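PDB 5AZ0: uncharacterized protein from Bombyx mori, which is an aldo-keto reductase that probably reduces carbonyl compounds to alcohols with a nicotinamide cofactor, as other members of its family do. Local coordinates for residues R184-C189 with N216-V221; V262-L267 with I272-K277. One frame throughout, in Å; residues are numbered along the deposited sequence.

Contact 1 of 2, residues R184-C189 with N216-V221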
loop_
_atom_site.group_PDB
_atom_site.type_symbol
_atom_site.label_atom_id
_atom_site.label_comp_id
_atom_site.label_asym_id
_atom_site.label_seq_id
_atom_site.Cartn_x
_atom_site.Cartn_y
_atom_site.Cartn_z
ATOM N N ARG A 184 -18.204 -7.361 7.027
ATOM C CA ARG A 184 -18.201 -8.160 8.251
ATOM C C ARG A 184 -17.266 -7.507 9.307
ATOM O O ARG A 184 -17.573 -7.407 10.499
ATOM C CB ARG A 184 -17.706 -9.585 7.947
ATOM C CG ARG A 184 -17.885 -10.532 9.143
ATOM C CD ARG A 184 -17.992 -11.990 8.689
ATOM N NE ARG A 184 -17.846 -12.870 9.868
ATOM C CZ ARG A 184 -16.696 -13.263 10.452
ATOM N NH1 ARG A 184 -15.498 -12.860 10.041
ATOM N NH2 ARG A 184 -16.746 -14.068 11.507
ATOM N N LEU A 185 -16.124 -7.016 8.846
ATOM C CA LEU A 185 -15.217 -6.294 9.829
ATOM C C LEU A 185 -15.914 -5.071 10.423
ATOM O O LEU A 185 -15.972 -4.864 11.644
ATOM C CB LEU A 185 -13.876 -5.962 9.126
ATOM C CG LEU A 185 -12.938 -5.141 10.013
ATOM C CD1 LEU A 185 -12.670 -5.870 11.307
ATOM C CD2 LEU A 185 -11.655 -4.873 9.256
ATOM N N LEU A 186 -16.494 -4.253 9.557
ATOM C CA LEU A 186 -17.157 -3.023 10.009
ATOM C C LEU A 186 -18.389 -3.275 10.894
ATOM O O LEU A 186 -18.692 -2.482 11.803
ATOM C CB LEU A 186 -17.530 -2.147 8.812
ATOM C CG LEU A 186 -16.370 -1.426 8.107
ATOM C CD1 LEU A 186 -16.858 -0.860 6.802
ATOM C CD2 LEU A 186 -15.905 -0.284 8.972
ATOM N N THR A 187 -19.036 -4.418 10.676
ATOM C CA THR A 187 -20.217 -4.780 11.481
ATOM C C THR A 187 -19.821 -5.258 12.842
ATOM O O THR A 187 -20.557 -5.042 13.793
ATOM C CB THR A 187 -21.022 -5.925 10.815
ATOM O OG1 THR A 187 -21.412 -5.479 9.546
ATOM C CG2 THR A 187 -22.279 -6.318 11.618
ATOM N N ASN A 188 -18.663 -5.896 12.955
ATOM C CA ASN A 188 -18.214 -6.482 14.239
ATOM C C ASN A 188 -17.126 -5.746 15.097
ATOM O O ASN A 188 -16.960 -6.032 16.279
ATOM C CB ASN A 188 -17.798 -7.917 13.920
ATOM C CG ASN A 188 -19.048 -8.808 13.564
ATOM O OD1 ASN A 188 -19.796 -9.152 14.446
ATOM N ND2 ASN A 188 -19.301 -9.051 12.286
ATOM N N CYS A 189 -16.372 -4.831 14.509
ATOM C CA CYS A 189 -15.226 -4.221 15.224
ATOM C C CYS A 189 -15.636 -3.286 16.299
ATOM O O CYS A 189 -16.751 -2.896 16.310
ATOM C CB CYS A 189 -14.375 -3.469 14.215
ATOM S SG CYS A 189 -15.254 -2.104 13.407
ATOM N N ASN A 216 -18.227 4.205 3.820
ATOM C CA ASN A 216 -18.041 3.947 5.226
ATOM C C ASN A 216 -16.859 4.705 5.840
ATOM O O ASN A 216 -16.404 4.382 6.934
ATOM C CB ASN A 216 -17.927 2.476 5.423
ATOM C CG ASN A 216 -19.276 1.775 5.236
ATOM O OD1 ASN A 216 -20.054 1.737 6.155
ATOM N ND2 ASN A 216 -19.551 1.289 4.069
ATOM N N GLU A 217 -16.393 5.731 5.140
ATOM C CA GLU A 217 -15.298 6.584 5.590
ATOM C C GLU A 217 -13.957 5.898 5.836
ATOM O O GLU A 217 -13.109 6.425 6.544
ATOM C CB GLU A 217 -15.642 7.334 6.813
ATOM C CG GLU A 217 -17.042 7.899 6.970
ATOM C CD GLU A 217 -17.392 8.981 6.014
ATOM O OE1 GLU A 217 -16.527 9.397 5.179
ATOM O OE2 GLU A 217 -18.545 9.434 6.157
ATOM N N VAL A 218 -13.745 4.779 5.167
ATOM C CA VAL A 218 -12.453 4.114 5.126
ATOM C C VAL A 218 -11.753 4.633 3.899
ATOM O O VAL A 218 -12.355 4.685 2.802
ATOM C CB VAL A 218 -12.643 2.606 5.025
ATOM C CG1 VAL A 218 -11.339 1.853 4.870
ATOM C CG2 VAL A 218 -13.485 2.106 6.211
ATOM N N VAL A 219 -10.513 5.086 4.075
ATOM C CA VAL A 219 -9.676 5.555 2.964
ATOM C C VAL A 219 -9.054 4.378 2.238
ATOM O O VAL A 219 -8.561 3.414 2.857
ATOM C CB VAL A 219 -8.613 6.498 3.478
ATOM C CG1 VAL A 219 -7.582 6.838 2.391
ATOM C CG2 VAL A 219 -9.303 7.766 3.973
ATOM N N VAL A 220 -9.107 4.448 0.917
ATOM C CA VAL A 220 -8.560 3.458 0.070
ATOM C C VAL A 220 -7.121 3.841 -0.325
ATOM O O VAL A 220 -6.881 4.984 -0.735
ATOM C CB VAL A 220 -9.386 3.283 -1.209
ATOM C CG1 VAL A 220 -8.722 2.280 -2.130
ATOM C CG2 VAL A 220 -10.752 2.774 -0.851
ATOM N N VAL A 221 -6.208 2.877 -0.245
ATOM C CA VAL A 221 -4.802 3.123 -0.536
ATOM C C VAL A 221 -4.439 2.141 -1.569
ATOM O O VAL A 221 -4.578 0.960 -1.339
ATOM C CB VAL A 221 -3.893 2.983 0.714
ATOM C CG1 VAL A 221 -2.374 3.003 0.331
ATOM C CG2 VAL A 221 -4.239 4.085 1.730
#

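Contact 2 of 2, residues V262-L267 with I272-K277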
loop_
_atom_site.group_PDB
_atom_site.type_symbol
_atom_site.label_atom_id
_atom_site.label_comp_id
_atom_site.label_asym_id
_atom_site.label_seq_id
_atom_site.Cartn_x
_atom_site.Cartn_y
_atom_site.Cartn_z
ATOM N N VAL A 262 -0.709 11.022 -15.394
ATOM C CA VAL A 262 -2.105 10.965 -15.675
ATOM C C VAL A 262 -2.727 9.875 -14.811
ATOM O O VAL A 262 -3.668 10.151 -14.129
ATOM C CB VAL A 262 -2.415 10.715 -17.190
ATOM C CG1 VAL A 262 -3.900 10.423 -17.428
ATOM C CG2 VAL A 262 -2.053 11.950 -18.014
ATOM N N ASN A 263 -2.178 8.689 -14.910
ATOM C CA ASN A 263 -2.524 7.551 -14.052
ATOM C C ASN A 263 -2.604 7.926 -12.556
ATOM O O ASN A 263 -3.654 7.734 -11.944
ATOM C CB ASN A 263 -1.553 6.431 -14.297
ATOM C CG ASN A 263 -1.987 5.102 -13.722
ATOM O OD1 ASN A 263 -2.781 5.000 -12.749
ATOM N ND2 ASN A 263 -1.438 4.063 -14.271
ATOM N N LEU A 264 -1.558 8.541 -11.985
ATOM C CA LEU A 264 -1.617 8.901 -10.554
ATOM C C LEU A 264 -2.612 9.975 -10.250
ATOM O O LEU A 264 -3.283 9.970 -9.192
ATOM C CB LEU A 264 -0.244 9.286 -9.958
ATOM C CG LEU A 264 0.771 8.168 -9.987
ATOM C CD1 LEU A 264 2.077 8.581 -9.238
ATOM C CD2 LEU A 264 0.233 6.857 -9.458
ATOM N N GLY A 265 -2.697 10.954 -11.130
ATOM C CA GLY A 265 -3.645 12.010 -10.907
ATOM C C GLY A 265 -5.108 11.568 -10.971
ATOM O O GLY A 265 -5.958 12.101 -10.266
ATOM N N TYR A 266 -5.374 10.587 -11.808
ATOM C CA TYR A 266 -6.697 9.979 -11.937
ATOM C C TYR A 266 -7.102 9.318 -10.571
ATOM O O TYR A 266 -8.168 9.648 -9.963
ATOM C CB TYR A 266 -6.639 8.978 -13.077
ATOM C CG TYR A 266 -7.928 8.216 -13.218
ATOM C CD1 TYR A 266 -9.134 8.878 -13.550
ATOM C CD2 TYR A 266 -7.974 6.847 -12.969
ATOM C CE1 TYR A 266 -10.332 8.188 -13.652
ATOM C CE2 TYR A 266 -9.178 6.120 -13.109
ATOM C CZ TYR A 266 -10.355 6.796 -13.466
ATOM O OH TYR A 266 -11.535 6.081 -13.591
ATOM N N LEU A 267 -6.176 8.513 -10.031
ATOM C CA LEU A 267 -6.384 7.863 -8.698
ATOM C C LEU A 267 -6.593 8.906 -7.659
ATOM O O LEU A 267 -7.535 8.804 -6.811
ATOM C CB LEU A 267 -5.243 6.899 -8.294
ATOM C CG LEU A 267 -5.122 5.700 -9.235
ATOM C CD1 LEU A 267 -3.880 4.877 -8.997
ATOM C CD2 LEU A 267 -6.336 4.767 -9.148
ATOM N N ILE A 272 -8.244 8.383 -3.946
ATOM C CA ILE A 272 -7.462 7.223 -3.596
ATOM C C ILE A 272 -5.990 7.644 -3.399
ATOM O O ILE A 272 -5.456 8.367 -4.235
ATOM C CB ILE A 272 -7.559 6.176 -4.731
ATOM C CG1 ILE A 272 -9.008 5.686 -4.789
ATOM C CG2 ILE A 272 -6.638 5.016 -4.461
ATOM C CD1 ILE A 272 -9.337 4.710 -5.926
ATOM N N VAL A 273 -5.382 7.163 -2.283
ATOM C CA VAL A 273 -4.000 7.369 -1.937
ATOM C C VAL A 273 -3.227 6.391 -2.804
ATOM O O VAL A 273 -3.636 5.271 -2.913
ATOM C CB VAL A 273 -3.738 7.059 -0.425
ATOM C CG1 VAL A 273 -2.250 7.104 -0.116
ATOM C CG2 VAL A 273 -4.572 7.965 0.516
ATOM N N SER A 274 -2.134 6.821 -3.443
ATOM C CA SER A 274 -1.242 5.943 -4.220
ATOM C C SER A 274 0.101 5.713 -3.535
ATOM O O SER A 274 0.677 6.660 -2.989
ATOM C CB SER A 274 -0.935 6.566 -5.560
ATOM O OG SER A 274 -2.093 6.381 -6.370
ATOM N N ILE A 275 0.601 4.489 -3.662
ATOM C CA ILE A 275 1.903 4.045 -3.204
ATOM C C ILE A 275 2.687 3.464 -4.387
ATOM O O ILE A 275 2.942 2.255 -4.481
ATOM C CB ILE A 275 1.859 2.899 -2.157
ATOM C CG1 ILE A 275 0.881 3.148 -1.021
ATOM C CG2 ILE A 275 3.269 2.659 -1.577
ATOM C CD1 ILE A 275 1.055 4.411 -0.263
ATOM N N PRO A 276 3.112 4.330 -5.297
ATOM C CA PRO A 276 4.068 3.850 -6.288
ATOM C C PRO A 276 5.411 3.421 -5.673
ATOM O O PRO A 276 5.797 3.950 -4.639
ATOM C CB PRO A 276 4.299 5.049 -7.157
ATOM C CG PRO A 276 4.081 6.199 -6.233
ATOM C CD PRO A 276 2.936 5.790 -5.341
ATOM N N LYS A 277 6.046 2.433 -6.300
ATOM C CA LYS A 277 7.367 2.021 -5.933
ATOM C C LYS A 277 8.338 2.363 -7.060
ATOM O O LYS A 277 8.139 1.938 -8.202
ATOM C CB LYS A 277 7.444 0.541 -5.623
ATOM C CG LYS A 277 8.839 0.228 -5.036
ATOM C CD LYS A 277 9.451 -1.015 -5.610
ATOM C CE LYS A 277 9.994 -0.813 -6.967
ATOM N NZ LYS A 277 9.836 -2.107 -7.670
HETATM O O HOH W 1 -2.265 9.136 -6.720
#

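Contact 1 of 2, residues R184-C189 with N216-V221
Leu186 reaches across from the last turn of helix 179-188 and sets one methyl, CD1, against the side-chain base of Asn216. CD1 lies 3.8 Å from Asn216 CB and 3.9 Å from Asn216 CG, and this is the tight part of the contact. With CG beside its own backbone N (chi1 -73°), the leucine holds its branched end out toward the 216-221 segment. Its other methyl is held more loosely: Leu186 CD2 meets CG2 of the buried Val218 at 4.4 Å. Both Leu186 and Asn216 remain partly exposed, and the residues beside them, Thr187 and Glu217, stand on the solvent side.

In the TIM barrel of the aldo-keto reductases this is the end where helices finish and strands begin. Glu217, with positive phi, is the C-prime residue of a Schellman motif that closes helix 207-215 and turns the chain into strand 219-223. Tyr212 of that helix also touches Leu186, and its carbonyl O takes the hydrogen bond from Asn216 ND2. On the other segment, Arg184 O accepts from both Asn188 N and Asn188 ND2, at 3.1 Å and 3.0 Å, from opposite faces of its carbonyl plane. No hydrogen bond crosses between the segments; the join rests on van der Waals contact of the leucine methyls with Asn216 and Val218.

Contact 2 of 2, residues V262-L267 with I272-K277
Leu267 and Ile272 meet where helix 259-269 turns back into strand 273-274, the last helix-to-strand return of the (beta/alpha)8 barrel. The backbone closes the turn: Ile272 N donates to Leu267 O over 3.0 Å, fairly straight at the hydrogen (156°), from a position tilted out of the carbonyl plane. The same oxygen lies 3.4 Å from Ile272 CB, and the two side-chain roots come together, with Leu267 CB 4.3 Å from Ile272 CB.

Two residues on, Ser274 turns its side chain to the helix. Its hydroxyl sits among leucine carbons, with OG 3.5 Å from Leu267 CD1 and 3.9 Å from Leu264 CD2. With OG beside the serine's own backbone N (chi1 -76°), the hydroxyl is brought against Leu267 and within reach of a water. Farther on, the other methyl of Leu264 lies loosely against the ring of Pro276, CD1 to CG at 4.3 Å, so the helix face made by Leu264 and Leu267 follows the strand outward from the turn. All five of these residues are buried.

The next shell fixes the strand. Val273 and Ile275 point away from the helix and pack on side chains of strands 219-223 and 68-70, while Val273 pairs through its backbone with Ala222, and Ser274 with Ala19 and Gly21. Leu264 has a further neighbour in Ile290. The buried serine hydroxyl also has a polar partner in this apolar setting: a water that donates to Leu264 O over 2.8 Å is hydrogen-bonded to Ser274 OG, likewise at 2.8 Å.

Following the chain from the N terminus, helix 179-188 comes first; contact 1 closes a loop of 26 intervening residues that runs through strand 195-199 and helix 207-215 before strand 219-223 begins. Contact 2 opens only later, on helix 259-269, and closes after just four intervening residues at strand 273-274. The two are in series, neither nested nor crossed, with centres about 21 Å apart. They meet through the barrel sheet, where strands 219-223 and 273-274 are parallel neighbours: Val220 O lies 3.1 Å from Val273 N, a probable hydrogen bond, and Val221 CG1 packs 3.5 Å from Ile275 CG1. Contact 1 ties helix 179-188 to the turn leading into strand 219-223; contact 2 ties helix 259-269 to strand 273-274.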